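Local coordinates for protein triosephosphate isomerase (Toxoplasma gondii, PDB 5UPR) that probably interconverts D-glyceraldehyde 3-phosphate and dihydroxyacetone phosphate as a homodimeric TIM-barrel isomerase of glycolysis and gluconeogenesis, at residues A[224-236]-A[253-265]. Residues are numbered along the deposited sequence; the frame is centred on the assembly and turned at random.
Sequences GSVKGSNAKELFE and DFVSIIDAAKQQA. With SO4 (sulfate ion), chain E.
The carboxylate of Asp-253 grips the start of helix 228-234. Its OD2 accepts the backbone N-H of Gly-228 at 2.8 Å. The bond is nearly straight, 170° at the hydrogen, and meets OD2 on the syn side, somewhat out of the carboxylate plane. CG of Asp-253 lies anti to its own backbone N (chi1 -165°), which carries the carboxylate across to the neighbouring helix. OD1 takes a hydrogen from a water that also receives a weak bond from Ser-229 N. Gly-228 has no side chain, and its CA lies 3.3 Å from Asp-253 OD1 and 4.0 Å from Ser-256 CB. CG1 of Ile-257 comes within 3.5 Å of Gly-228 N.

The two short helices run nearly parallel, 11° apart, with axes 8.4 Å from each other. Such close packing rests on small residues, and the methyls of Ala-231 and Ala-260 meet at 3.5 Å between CB atoms. Ile-257 slants across Val-226, and both Ala-231 and Ile-257 also rest on Phe-243 of strand 242-245. Lys-232 lays its CG against Ala-260 CB.

At the far end the ring of Phe-235 lies flat over Ala-261. Ala-261 CA stands 3.7 Å from the ring centroid, almost on its normal, a CH-pi contact. Ala-261 is the centre of an inverse gamma turn that ends helix 253-260. A water donates to Lys-262 O and accepts a weak bond from Lys-232 NZ.

These are neighbouring outer helices of the TIM barrel, following strands 220-222 and 242-245. Just before helix 228-234, Ser-225 N donates to a sulfate, probably from the crystallisation liquor, that Gly-185 N and Gly-247 N also hold, consistent with the substrate phosphate site of this family. The negative carboxylate at the helix N-terminus probably interacts favourably with the helix dipole.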
loop_
_atom_site.group_PDB
_atom_site.type_symbol
_atom_site.label_atom_id
_atom_site.label_comp_id
_atom_site.label_asym_id
_atom_site.label_seq_id
_atom_site.Cartn_x
_atom_site.Cartn_y
_atom_site.Cartn_z
ATOM N N GLY A 224 -2.398 -13.209 -17.644
ATOM C CA GLY A 224 -2.345 -14.563 -17.137
ATOM C C GLY A 224 -1.384 -15.372 -18.006
ATOM O O GLY A 224 -1.753 -15.921 -19.037
ATOM N N SER A 225 -0.115 -15.417 -17.554
ATOM C CA SER A 225 0.904 -16.148 -18.232
ATOM C C SER A 225 1.153 -15.638 -19.668
ATOM O O SER A 225 1.358 -16.440 -20.607
ATOM C CB SER A 225 0.607 -17.662 -18.210
ATOM O OG SER A 225 0.650 -18.152 -16.876
ATOM N N VAL A 226 1.200 -14.323 -19.825
ATOM C CA VAL A 226 1.503 -13.728 -21.128
ATOM C C VAL A 226 3.009 -13.736 -21.306
ATOM O O VAL A 226 3.763 -13.430 -20.366
ATOM C CB VAL A 226 0.989 -12.258 -21.243
ATOM C CG1 VAL A 226 1.371 -11.635 -22.577
ATOM C CG2 VAL A 226 -0.522 -12.220 -21.083
ATOM N N LYS A 227 3.441 -14.142 -22.514
ATOM C CA LYS A 227 4.856 -14.160 -22.881
ATOM C C LYS A 227 5.028 -13.609 -24.292
ATOM O O LYS A 227 4.082 -13.631 -25.100
ATOM C CB LYS A 227 5.393 -15.609 -22.828
ATOM C CG LYS A 227 5.274 -16.281 -21.463
ATOM C CD LYS A 227 5.946 -17.660 -21.355
ATOM C CE LYS A 227 5.162 -18.755 -22.083
ATOM N NZ LYS A 227 5.803 -20.113 -21.947
ATOM N N GLY A 228 6.245 -13.175 -24.602
ATOM C CA GLY A 228 6.587 -12.763 -25.986
ATOM C C GLY A 228 6.195 -13.825 -27.007
ATOM O O GLY A 228 5.676 -13.513 -28.038
ATOM N N SER A 229 6.378 -15.089 -26.653
ATOM C CA SER A 229 6.168 -16.226 -27.542
ATOM C C SER A 229 4.679 -16.607 -27.744
ATOM O O SER A 229 4.368 -17.327 -28.689
ATOM C CB SER A 229 6.965 -17.429 -27.001
ATOM O OG SER A 229 6.414 -17.865 -25.754
ATOM N N ASN A 230 3.768 -16.139 -26.883
ATOM C CA ASN A 230 2.312 -16.382 -27.067
ATOM C C ASN A 230 1.441 -15.135 -27.412
ATOM O O ASN A 230 0.236 -15.271 -27.724
ATOM C CB ASN A 230 1.705 -17.192 -25.898
ATOM C CG ASN A 230 1.733 -16.461 -24.561
ATOM O OD1 ASN A 230 1.565 -15.241 -24.499
ATOM N ND2 ASN A 230 1.975 -17.228 -23.458
ATOM N N ALA A 231 2.016 -13.930 -27.329
ATOM C CA ALA A 231 1.239 -12.689 -27.435
ATOM C C ALA A 231 0.695 -12.397 -28.807
ATOM O O ALA A 231 -0.446 -11.949 -28.947
ATOM C CB ALA A 231 2.098 -11.492 -26.950
ATOM N N LYS A 232 1.490 -12.665 -29.850
ATOM C CA LYS A 232 0.990 -12.376 -31.211
ATOM C C LYS A 232 -0.262 -13.163 -31.543
ATOM O O LYS A 232 -1.172 -12.620 -32.065
ATOM C CB LYS A 232 2.050 -12.630 -32.269
ATOM C CG LYS A 232 3.124 -11.576 -32.294
ATOM C CD LYS A 232 4.107 -11.859 -33.439
ATOM C CE LYS A 232 4.724 -10.584 -34.017
ATOM N NZ LYS A 232 3.763 -9.418 -34.123
ATOM N N GLU A 233 -0.307 -14.444 -31.215
ATOM C CA GLU A 233 -1.489 -15.253 -31.471
ATOM C C GLU A 233 -2.686 -14.724 -30.648
ATOM O O GLU A 233 -3.790 -14.555 -31.176
ATOM C CB GLU A 233 -1.211 -16.719 -31.146
ATOM C CG GLU A 233 -2.338 -17.673 -31.538
ATOM C CD GLU A 233 -2.221 -19.056 -30.874
ATOM O OE1 GLU A 233 -1.253 -19.362 -30.137
ATOM O OE2 GLU A 233 -3.084 -19.891 -31.112
ATOM N N LEU A 234 -2.449 -14.421 -29.385
ATOM C CA LEU A 234 -3.522 -13.848 -28.549
ATOM C C LEU A 234 -4.138 -12.576 -29.112
ATOM O O LEU A 234 -5.360 -12.432 -29.141
ATOM C CB LEU A 234 -3.016 -13.618 -27.113
ATOM C CG LEU A 234 -2.986 -14.873 -26.233
ATOM C CD1 LEU A 234 -2.078 -14.574 -25.062
ATOM C CD2 LEU A 234 -4.382 -15.109 -25.736
ATOM N N PHE A 235 -3.270 -11.709 -29.644
ATOM C CA PHE A 235 -3.665 -10.397 -30.150
ATOM C C PHE A 235 -4.401 -10.425 -31.503
ATOM O O PHE A 235 -4.897 -9.384 -31.959
ATOM C CB PHE A 235 -2.412 -9.506 -30.268
ATOM C CG PHE A 235 -2.711 -8.037 -30.450
ATOM C CD1 PHE A 235 -3.190 -7.247 -29.397
ATOM C CD2 PHE A 235 -2.529 -7.446 -31.696
ATOM C CE1 PHE A 235 -3.489 -5.908 -29.591
ATOM C CE2 PHE A 235 -2.819 -6.105 -31.913
ATOM C CZ PHE A 235 -3.290 -5.321 -30.872
ATOM N N GLU A 236 -4.461 -11.582 -32.159
ATOM C CA GLU A 236 -5.271 -11.719 -33.362
ATOM C C GLU A 236 -6.744 -11.515 -33.064
ATOM O O GLU A 236 -7.468 -11.145 -33.948
ATOM C CB GLU A 236 -5.028 -13.055 -34.064
ATOM C CG GLU A 236 -3.592 -13.149 -34.577
ATOM C CD GLU A 236 -3.214 -14.555 -35.074
ATOM O OE1 GLU A 236 -4.081 -15.461 -35.096
ATOM O OE2 GLU A 236 -2.049 -14.734 -35.470
ATOM N N ASP A 253 11.607 -9.594 -22.090
ATOM C CA ASP A 253 10.438 -10.171 -22.746
ATOM C C ASP A 253 9.305 -9.158 -22.827
ATOM O O ASP A 253 8.485 -9.214 -23.733
ATOM C CB ASP A 253 10.011 -11.474 -22.045
ATOM C CG ASP A 253 9.013 -12.315 -22.903
ATOM O OD1 ASP A 253 9.286 -12.486 -24.101
ATOM O OD2 ASP A 253 8.016 -12.851 -22.420
ATOM N N PHE A 254 9.258 -8.204 -21.892
ATOM C CA PHE A 254 8.239 -7.161 -21.887
ATOM C C PHE A 254 8.246 -6.392 -23.180
ATOM O O PHE A 254 7.178 -6.084 -23.700
ATOM C CB PHE A 254 8.454 -6.198 -20.706
ATOM C CG PHE A 254 7.338 -5.220 -20.495
ATOM C CD1 PHE A 254 6.048 -5.661 -20.173
ATOM C CD2 PHE A 254 7.596 -3.859 -20.500
ATOM C CE1 PHE A 254 5.045 -4.768 -19.903
ATOM C CE2 PHE A 254 6.605 -2.961 -20.265
ATOM C CZ PHE A 254 5.312 -3.397 -19.953
ATOM N N VAL A 255 9.433 -6.089 -23.700
ATOM C CA VAL A 255 9.524 -5.327 -24.957
ATOM C C VAL A 255 8.973 -6.159 -26.149
ATOM O O VAL A 255 8.332 -5.593 -27.044
ATOM C CB VAL A 255 10.969 -4.846 -25.202
ATOM C CG1 VAL A 255 11.114 -4.145 -26.555
ATOM C CG2 VAL A 255 11.411 -3.899 -24.105
ATOM N N SER A 256 9.213 -7.462 -26.169
ATOM C CA SER A 256 8.577 -8.326 -27.186
ATOM C C SER A 256 7.056 -8.309 -27.103
ATOM O O SER A 256 6.405 -8.400 -28.125
ATOM C CB SER A 256 9.007 -9.779 -27.097
ATOM O OG SER A 256 10.395 -9.885 -26.891
ATOM N N ILE A 257 6.491 -8.219 -25.890
ATOM C CA ILE A 257 5.036 -8.232 -25.743
ATOM C C ILE A 257 4.464 -6.931 -26.273
ATOM O O ILE A 257 3.469 -6.964 -26.976
ATOM C CB ILE A 257 4.590 -8.523 -24.306
ATOM C CG1 ILE A 257 4.993 -9.932 -23.890
ATOM C CG2 ILE A 257 3.068 -8.365 -24.147
ATOM C CD1 ILE A 257 5.035 -10.191 -22.376
ATOM N N ILE A 258 5.116 -5.801 -25.978
ATOM C CA ILE A 258 4.712 -4.501 -26.510
ATOM C C ILE A 258 4.680 -4.548 -28.027
ATOM O O ILE A 258 3.699 -4.139 -28.656
ATOM C CB ILE A 258 5.662 -3.341 -26.050
ATOM C CG1 ILE A 258 5.540 -3.088 -24.548
ATOM C CG2 ILE A 258 5.419 -2.058 -26.855
ATOM C CD1 ILE A 258 6.713 -2.301 -23.959
ATOM N N ASP A 259 5.748 -5.071 -28.610
ATOM C CA ASP A 259 5.815 -5.241 -30.065
ATOM C C ASP A 259 4.685 -6.113 -30.660
ATOM O O ASP A 259 4.232 -5.876 -31.726
ATOM C CB ASP A 259 7.174 -5.784 -30.432
ATOM C CG ASP A 259 7.531 -5.471 -31.865
ATOM O OD1 ASP A 259 7.393 -4.295 -32.325
ATOM O OD2 ASP A 259 7.952 -6.421 -32.531
ATOM N N ALA A 260 4.235 -7.116 -29.934
ATOM C CA ALA A 260 3.088 -7.948 -30.361
ATOM C C ALA A 260 1.739 -7.231 -30.392
ATOM O O ALA A 260 0.878 -7.623 -31.147
ATOM C CB ALA A 260 2.960 -9.181 -29.495
ATOM N N ALA A 261 1.543 -6.222 -29.536
ATOM C CA ALA A 261 0.307 -5.455 -29.499
ATOM C C ALA A 261 0.188 -4.323 -30.618
ATOM O O ALA A 261 -0.279 -3.236 -30.395
ATOM C CB ALA A 261 0.119 -4.871 -28.123
ATOM N N LYS A 262 0.514 -4.698 -31.850
ATOM C CA LYS A 262 0.401 -3.891 -33.073
ATOM C C LYS A 262 -0.153 -4.789 -34.164
ATOM O O LYS A 262 0.133 -6.009 -34.249
ATOM C CB LYS A 262 1.756 -3.416 -33.533
ATOM C CG LYS A 262 2.485 -2.614 -32.490
ATOM C CD LYS A 262 3.677 -1.914 -33.091
ATOM C CE LYS A 262 4.941 -2.740 -33.072
ATOM N NZ LYS A 262 6.012 -1.947 -32.381
ATOM N N GLN A 263 -0.938 -4.169 -34.998
ATOM C CA GLN A 263 -1.417 -4.834 -36.173
ATOM C C GLN A 263 -0.664 -4.145 -37.311
ATOM O O GLN A 263 -0.663 -2.948 -37.415
ATOM C CB GLN A 263 -2.900 -4.635 -36.246
ATOM C CG GLN A 263 -3.657 -5.602 -37.126
ATOM C CD GLN A 263 -5.122 -5.225 -37.135
ATOM O OE1 GLN A 263 -5.919 -5.600 -38.012
ATOM N NE2 GLN A 263 -5.476 -4.411 -36.176
ATOM N N GLN A 264 0.030 -4.884 -38.134
ATOM C CA GLN A 264 0.649 -4.268 -39.331
ATOM C C GLN A 264 0.032 -4.885 -40.523
ATOM O O GLN A 264 -0.455 -6.003 -40.421
ATOM C CB GLN A 264 2.160 -4.432 -39.339
ATOM C CG GLN A 264 2.816 -3.260 -38.608
ATOM C CD GLN A 264 3.997 -3.704 -37.797
ATOM O OE1 GLN A 264 5.142 -3.435 -38.172
ATOM N NE2 GLN A 264 3.730 -4.439 -36.694
ATOM N N ALA A 265 -0.010 -4.128 -41.614
ATOM C CA ALA A 265 -0.596 -4.629 -42.863
ATOM C C ALA A 265 0.309 -5.722 -43.433
ATOM O O ALA A 265 -0.158 -6.604 -44.124
ATOM C CB ALA A 265 -0.782 -3.505 -43.861
ATOM O OXT ALA A 265 1.515 -5.784 -43.165
HETATM S S SO4 E . 2.104 -14.101 -15.062
HETATM O O1 SO4 E . 2.976 -13.688 -13.984
HETATM O O2 SO4 E . 2.799 -14.462 -16.301
HETATM O O3 SO4 E . 1.339 -12.875 -15.355
HETATM O O4 SO4 E . 1.046 -15.080 -14.738
HETATM O O HOH W 1 8.828 -15.338 -24.788
HETATM O O HOH W 2 0.632 -8.686 -33.390
#